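AOC_like domain-containing protein (Frankia sp. Cc1.17, PDB 7DVI) is an exo-selective intermolecular Diels-Alderase, AbnU, built on an allene oxide cyclase-like barrel and tentatively classed with the isomerases. Local coordinates at residues 79-84 against 102-107. Sequence-based numbering, arbitrary orientation.
Sequences GGAVLT and WADFND. With EDO (1,2-ethanediol), chain E.
Thr84 and Ala103 form an antiparallel hydrogen-bonded pair at the open end of a beta hairpin: Thr84 N donates to Ala103 O and Ala103 N to Thr84 O, both at 2.9 Å. Leu83 and Asp104 follow as a non-hydrogen-bonded pair. Beyond this pair the second strand turns into a short helix, whose Phe105 N donates to Val82 O at 2.8 Å, almost straight (175°). Val82 O also accepts from Thr84 OG1, which comes from above the carbonyl plane, so two donors grip this oxygen.

Asp104 is the N-cap of that helix. Its carboxylate reaches across to the other strand because CG stands trans to the main-chain N (chi1 -177°); there OD1 takes Val82 N at 3.1 Å and caps Asn106 N at 2.9 Å. The two N-H groups approach from opposite faces of the carboxylate plane, which ties the helix start to the neighbouring strand. These donors would probably stabilise the charged form. OD2 rests against Ala81 CB, and Asn106 ND2 adds a weak, bent bond to Gly80 O.

Apolar contacts are fewer. Val82 and Phe105 lie side by side, CG1 against CB at 4.0 Å. Leu83 crosses Trp102 at about a right angle, its CB 4.1 Å from CE3.

A polar contact outside the strand pair is made at the indole edge remote from CE3, where NE1 of Trp102 donates, in the ring plane, to O2 of an ethanediol, probably from the crystallisation liquor, at 3.0 Å.

The contact joins strands 82-92 and 95-104 of the eight-stranded antiparallel barrel, with helix 105-109 continuing from the second. Strand 63-76 pairs with Leu83 on the far edge of strand 82-92, Tyr75 and Tyr85 meet Trp102 edge-to-face, and Pro44 packs on Val82 and Phe105.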
loop_
_atom_site.group_PDB
_atom_site.type_symbol
_atom_site.label_atom_id
_atom_site.label_comp_id
_atom_site.label_asym_id
_atom_site.label_seq_id
_atom_site.Cartn_x
_atom_site.Cartn_y
_atom_site.Cartn_z
ATOM N N GLY A 79 17.151 -10.988 0.010
ATOM C CA GLY A 79 17.108 -11.380 1.421
ATOM C C GLY A 79 16.140 -12.516 1.740
ATOM O O GLY A 79 16.136 -12.891 2.895
ATOM N N GLY A 80 15.346 -13.022 0.791
ATOM C CA GLY A 80 14.471 -14.194 1.013
ATOM C C GLY A 80 12.994 -13.875 1.305
ATOM O O GLY A 80 12.230 -14.834 1.451
ATOM N N ALA A 81 12.581 -12.612 1.448
ATOM C CA ALA A 81 11.159 -12.277 1.690
ATOM C C ALA A 81 10.359 -12.754 0.480
ATOM O O ALA A 81 10.836 -12.679 -0.707
ATOM C CB ALA A 81 10.965 -10.797 1.970
ATOM N N VAL A 82 9.172 -13.277 0.770
ATOM C CA VAL A 82 8.209 -13.768 -0.246
ATOM C C VAL A 82 6.966 -12.842 -0.219
ATOM O O VAL A 82 6.073 -12.979 0.615
ATOM C CB VAL A 82 7.895 -15.256 -0.039
ATOM C CG1 VAL A 82 6.893 -15.749 -1.076
ATOM C CG2 VAL A 82 9.172 -16.128 -0.044
ATOM N N LEU A 83 6.952 -11.888 -1.127
ATOM C CA LEU A 83 5.986 -10.780 -1.097
ATOM C C LEU A 83 4.716 -11.261 -1.801
ATOM O O LEU A 83 4.742 -11.756 -2.961
ATOM C CB LEU A 83 6.609 -9.521 -1.701
ATOM C CG LEU A 83 7.294 -8.583 -0.709
ATOM C CD1 LEU A 83 6.339 -7.985 0.311
ATOM C CD2 LEU A 83 8.446 -9.280 0.010
ATOM N N THR A 84 3.652 -11.167 -1.029
ATOM C CA THR A 84 2.336 -11.772 -1.269
ATOM C C THR A 84 1.293 -10.637 -1.217
ATOM O O THR A 84 1.281 -9.882 -0.216
ATOM C CB THR A 84 2.112 -12.874 -0.219
ATOM O OG1 THR A 84 3.207 -13.794 -0.279
ATOM C CG2 THR A 84 0.853 -13.664 -0.460
ATOM N N TRP A 102 0.303 -5.748 1.018
ATOM C CA TRP A 102 1.477 -6.657 1.002
ATOM C C TRP A 102 1.682 -7.291 2.358
ATOM O O TRP A 102 1.624 -6.576 3.400
ATOM C CB TRP A 102 2.726 -5.874 0.629
ATOM C CG TRP A 102 2.733 -5.382 -0.771
ATOM C CD1 TRP A 102 2.630 -4.100 -1.220
ATOM C CD2 TRP A 102 2.879 -6.206 -1.935
ATOM N NE1 TRP A 102 2.654 -4.087 -2.592
ATOM C CE2 TRP A 102 2.875 -5.354 -3.055
ATOM C CE3 TRP A 102 3.010 -7.578 -2.138
ATOM C CZ2 TRP A 102 2.974 -5.826 -4.360
ATOM C CZ3 TRP A 102 3.132 -8.039 -3.432
ATOM C CH2 TRP A 102 3.104 -7.176 -4.521
ATOM N N ALA A 103 2.059 -8.569 2.306
ATOM C CA ALA A 103 2.588 -9.319 3.451
ATOM C C ALA A 103 3.778 -10.195 2.968
ATOM O O ALA A 103 3.778 -10.713 1.819
ATOM C CB ALA A 103 1.481 -10.153 4.043
ATOM N N ASP A 104 4.756 -10.319 3.830
ATOM C CA ASP A 104 5.844 -11.326 3.681
ATOM C C ASP A 104 5.273 -12.687 4.075
ATOM O O ASP A 104 4.894 -12.873 5.255
ATOM C CB ASP A 104 7.060 -10.923 4.510
ATOM C CG ASP A 104 8.264 -11.870 4.350
ATOM O OD1 ASP A 104 8.131 -12.953 3.696
ATOM O OD2 ASP A 104 9.312 -11.504 4.857
ATOM N N PHE A 105 5.171 -13.614 3.138
ATOM C CA PHE A 105 4.658 -14.980 3.437
ATOM C C PHE A 105 5.478 -15.674 4.548
ATOM O O PHE A 105 4.894 -16.488 5.307
ATOM C CB PHE A 105 4.521 -15.779 2.154
ATOM C CG PHE A 105 3.566 -16.929 2.242
ATOM C CD1 PHE A 105 2.205 -16.713 2.366
ATOM C CD2 PHE A 105 4.026 -18.234 2.174
ATOM C CE1 PHE A 105 1.314 -17.774 2.410
ATOM C CE2 PHE A 105 3.139 -19.293 2.216
ATOM C CZ PHE A 105 1.786 -19.066 2.357
ATOM N N ASN A 106 6.728 -15.273 4.747
ATOM C CA ASN A 106 7.603 -15.820 5.817
ATOM C C ASN A 106 7.075 -15.340 7.160
ATOM O O ASN A 106 6.942 -16.194 8.057
ATOM C CB ASN A 106 9.072 -15.470 5.577
ATOM C CG ASN A 106 9.614 -16.201 4.364
ATOM O OD1 ASN A 106 9.162 -17.294 4.057
ATOM N ND2 ASN A 106 10.542 -15.592 3.652
ATOM N N ASP A 107 6.705 -14.052 7.258
ATOM C CA ASP A 107 6.100 -13.443 8.467
ATOM C C ASP A 107 4.801 -14.181 8.763
ATOM O O ASP A 107 4.544 -14.562 9.928
ATOM C CB ASP A 107 5.869 -11.945 8.260
ATOM C CG ASP A 107 7.099 -11.109 8.519
ATOM O OD1 ASP A 107 8.110 -11.703 8.910
ATOM O OD2 ASP A 107 7.017 -9.874 8.371
HETATM C C1 EDO E . 4.931 -1.737 -5.323
HETATM O O1 EDO E . 4.802 -3.135 -5.384
HETATM C C2 EDO E . 3.632 -1.090 -5.290
HETATM O O2 EDO E . 2.775 -1.640 -4.299
#